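Local coordinates for protein putative pectin lyase (Geobacillus virus E2, PDB 7CHU) that serves as the tailspike of a thermophilic bacteriophage, a trimer with a pectate-lyase-like fold that probably recognises and perhaps cleaves host surface polysaccharide, at residues K193-R198 with E216-N221. Sequence-based numbering, arbitrary orientation.
Sequences KISLGR and EVWDTN
T220 OG1 joins the backbones of 193-198 and 216-221 where both bend: it accepts a hydrogen bond from G197 N (3.1 Å) and donates one to W218 O (2.9 Å). With OG1 anti to its own carbonyl carbon (chi1 -67°), the hydroxyl lies within reach of both. W218 O is gripped twice, since L196 N also donates to it, at 3.1 Å, and the two donors approach from opposite faces of the carbonyl plane. Just before the bend, W218 N binds I194 O in a nearly straight bond of 2.9 Å; beyond it, N221 N donates to G197 O at 3.0 Å. R198 NH1 reaches that same oxygen from the other face of its plane, 50° out of it. The guanidinium, on a chain bent at chi2, also stacks on the N221 amide, planes 22° apart, with N221 ND2 lying 3.5 Å above the centre of the R198 guanidinium. The bends at L196 and D219, both in left-handed backbone conformation, are equivalent corners of successive coils of a right-handed parallel beta-helix, as in the pectate lyase family, and turn each segment from one face of the beta-helix to the next. At the other end, K193 NZ forms a salt bridge with E216 OE1 (2.8 Å) on the syn side of the carboxylate, while E216 OE2 pairs with R168. R168 also bonds I194 O and S195 OG and makes a cation-pi contact with W218, tying the preceding coil to both segments. On the subunit interface, R198 NE forms a salt bridge with D201 of the second subunit, and D219 OD1 with K288 of that subunit.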
ATOM      1  N   LYS A 193       7.336 -11.966  22.498  1.00 12.72           N
ATOM      2  CA  LYS A 193       6.060 -12.027  23.222  1.00 14.04           C
ATOM      3  C   LYS A 193       5.424 -10.642  23.327  1.00 18.36           C
ATOM      4  O   LYS A 193       4.940 -10.213  24.382  1.00 15.91           O
ATOM      5  CB  LYS A 193       6.233 -12.683  24.593  1.00 14.46           C
ATOM      6  CG  LYS A 193       6.393 -14.202  24.485  1.00 19.17           C
ATOM      7  CD  LYS A 193       6.625 -14.826  25.867  1.00 23.34           C
ATOM      8  CE  LYS A 193       6.964 -16.304  25.771  1.00 20.52           C
ATOM      9  NZ  LYS A 193       5.796 -17.074  25.303  1.00 28.50           N
ATOM     10  N   ILE A 194       5.433  -9.936  22.202  1.00 14.20           N
ATOM     11  CA  ILE A 194       4.932  -8.575  22.107  1.00 14.60           C
ATOM     12  C   ILE A 194       3.633  -8.609  21.321  1.00 15.24           C
ATOM     13  O   ILE A 194       3.498  -9.383  20.366  1.00 14.71           O
ATOM     14  CB  ILE A 194       5.965  -7.661  21.421  1.00 18.17           C
ATOM     15  CG1 ILE A 194       7.163  -7.418  22.329  1.00 19.58           C
ATOM     16  CG2 ILE A 194       5.348  -6.356  20.944  1.00 19.23           C
ATOM     17  CD1 ILE A 194       8.233  -6.600  21.601  1.00 20.63           C
ATOM     18  N   SER A 195       2.679  -7.776  21.719  1.00 13.05           N
ATOM     19  CA  SER A 195       1.447  -7.572  20.963  1.00 15.13           C
ATOM     20  C   SER A 195       1.294  -6.093  20.653  1.00 17.15           C
ATOM     21  O   SER A 195       1.670  -5.234  21.465  1.00 15.67           O
ATOM     22  CB  SER A 195       0.208  -8.046  21.739  1.00 16.92           C
ATOM     23  OG  SER A 195       0.132  -9.454  21.769  1.00 21.07           O
ATOM     24  N   LEU A 196       0.728  -5.801  19.481  1.00 14.06           N
ATOM     25  CA  LEU A 196       0.288  -4.442  19.140  1.00 15.69           C
ATOM     26  C   LEU A 196       1.440  -3.437  19.185  1.00 15.04           C
ATOM     27  O   LEU A 196       1.272  -2.291  19.610  1.00 14.57           O
ATOM     28  CB  LEU A 196      -0.867  -4.011  20.036  1.00 13.57           C
ATOM     29  CG  LEU A 196      -2.146  -4.802  19.734  1.00 20.71           C
ATOM     30  CD1 LEU A 196      -3.028  -5.071  20.960  1.00 25.75           C
ATOM     31  CD2 LEU A 196      -2.918  -4.077  18.670  1.00 20.04           C
ATOM     32  N   GLY A 197       2.611  -3.864  18.716  1.00 13.08           N
ATOM     33  CA  GLY A 197       3.725  -2.951  18.567  1.00 14.32           C
ATOM     34  C   GLY A 197       3.518  -1.990  17.407  1.00 16.19           C
ATOM     35  O   GLY A 197       2.856  -2.304  16.409  1.00 12.75           O
ATOM     36  N   ARG A 198       4.094  -0.795  17.556  1.00 14.68           N
ATOM     37  CA  ARG A 198       4.024   0.259  16.544  1.00 17.19           C
ATOM     38  C   ARG A 198       5.417   0.854  16.352  1.00 15.22           C
ATOM     39  O   ARG A 198       5.904   1.586  17.215  1.00 15.35           O
ATOM     40  CB  ARG A 198       3.027   1.349  16.955  1.00 16.48           C
ATOM     41  CG  ARG A 198       1.549   0.895  17.006  1.00 19.03           C
ATOM     42  CD  ARG A 198       1.057   0.441  15.655  1.00 17.18           C
ATOM     43  NE  ARG A 198      -0.393   0.256  15.566  1.00 15.28           N
ATOM     44  CZ  ARG A 198      -1.012  -0.916  15.653  1.00 19.49           C
ATOM     45  NH1 ARG A 198      -0.314  -2.052  15.850  1.00 16.93           N
ATOM     46  NH2 ARG A 198      -2.337  -0.970  15.530  1.00 16.92           N
ATOM     47  N   GLU A 216       7.642 -14.909  18.516  1.00 13.02           N
ATOM     48  CA  GLU A 216       6.272 -14.914  19.010  1.00 14.82           C
ATOM     49  C   GLU A 216       5.722 -13.498  19.183  1.00 13.13           C
ATOM     50  O   GLU A 216       5.266 -13.103  20.258  1.00 14.29           O
ATOM     51  CB  GLU A 216       6.166 -15.713  20.315  1.00 16.76           C
ATOM     52  CG  GLU A 216       4.740 -16.210  20.561  1.00 15.49           C
ATOM     53  CD  GLU A 216       4.515 -16.673  21.996  1.00 20.34           C
ATOM     54  OE1 GLU A 216       5.417 -17.370  22.550  1.00 21.68           O
ATOM     55  OE2 GLU A 216       3.441 -16.339  22.566  1.00 23.24           O
ATOM     56  N   VAL A 217       5.738 -12.732  18.093  1.00 13.12           N
ATOM     57  CA  VAL A 217       5.254 -11.353  18.105  1.00 14.18           C
ATOM     58  C   VAL A 217       3.979 -11.282  17.277  1.00 15.08           C
ATOM     59  O   VAL A 217       3.925 -11.820  16.163  1.00 13.29           O
ATOM     60  CB  VAL A 217       6.316 -10.367  17.593  1.00 14.19           C
ATOM     61  CG1 VAL A 217       5.698  -8.980  17.402  1.00 16.75           C
ATOM     62  CG2 VAL A 217       7.472 -10.309  18.586  1.00 11.54           C
ATOM     63  N   TRP A 218       2.959 -10.622  17.827  1.00 13.74           N
ATOM     64  CA  TRP A 218       1.630 -10.541  17.239  1.00 13.94           C
ATOM     65  C   TRP A 218       1.248  -9.102  16.909  1.00 14.28           C
ATOM     66  O   TRP A 218       1.543  -8.176  17.678  1.00 14.08           O
ATOM     67  CB  TRP A 218       0.568 -11.086  18.181  1.00 14.91           C
ATOM     68  CG  TRP A 218       0.792 -12.462  18.681  1.00 17.55           C
ATOM     69  CD1 TRP A 218       1.693 -13.384  18.214  1.00 15.88           C
ATOM     70  CD2 TRP A 218       0.060 -13.108  19.727  1.00 17.81           C
ATOM     71  NE1 TRP A 218       1.565 -14.553  18.914  1.00 18.70           N
ATOM     72  CE2 TRP A 218       0.585 -14.404  19.861  1.00 20.73           C
ATOM     73  CE3 TRP A 218      -0.977 -12.703  20.576  1.00 22.62           C
ATOM     74  CZ2 TRP A 218       0.104 -15.312  20.812  1.00 21.75           C
ATOM     75  CZ3 TRP A 218      -1.446 -13.606  21.543  1.00 24.77           C
ATOM     76  CH2 TRP A 218      -0.909 -14.889  21.646  1.00 22.67           C
ATOM     77  N   ASP A 219       0.560  -8.924  15.786  1.00 14.28           N
ATOM     78  CA  ASP A 219      -0.216  -7.702  15.505  1.00 14.39           C
ATOM     79  C   ASP A 219       0.636  -6.440  15.611  1.00 13.35           C
ATOM     80  O   ASP A 219       0.287  -5.472  16.292  1.00 14.08           O
ATOM     81  CB  ASP A 219      -1.430  -7.606  16.431  1.00 13.07           C
ATOM     82  CG  ASP A 219      -2.397  -8.789  16.287  1.00 17.73           C
ATOM     83  OD1 ASP A 219      -2.974  -8.978  15.199  1.00 19.20           O
ATOM     84  OD2 ASP A 219      -2.639  -9.516  17.275  1.00 18.99           O
ATOM     85  N   THR A 220       1.773  -6.445  14.928  1.00 14.68           N
ATOM     86  CA  THR A 220       2.735  -5.359  15.045  1.00 13.72           C
ATOM     87  C   THR A 220       3.013  -4.730  13.683  1.00 14.47           C
ATOM     88  O   THR A 220       3.319  -5.436  12.715  1.00 11.65           O
ATOM     89  CB  THR A 220       3.999  -5.919  15.720  1.00 14.67           C
ATOM     90  OG1 THR A 220       3.630  -6.246  17.063  1.00 14.24           O
ATOM     91  CG2 THR A 220       5.137  -4.923  15.739  1.00 11.24           C
ATOM     92  N   ASN A 221       2.879  -3.403  13.609  1.00 15.10           N
ATOM     93  CA  ASN A 221       3.110  -2.637  12.387  1.00 13.48           C
ATOM     94  C   ASN A 221       4.510  -2.041  12.400  1.00 14.07           C
ATOM     95  O   ASN A 221       4.924  -1.421  13.389  1.00 13.03           O
ATOM     96  CB  ASN A 221       2.104  -1.497  12.228  1.00 15.50           C
ATOM     97  CG  ASN A 221       0.695  -1.979  12.032  1.00 15.60           C
ATOM     98  OD1 ASN A 221       0.462  -3.142  11.713  1.00 14.89           O
ATOM     99  ND2 ASN A 221      -0.261  -1.082  12.222  1.00 12.43           N
TER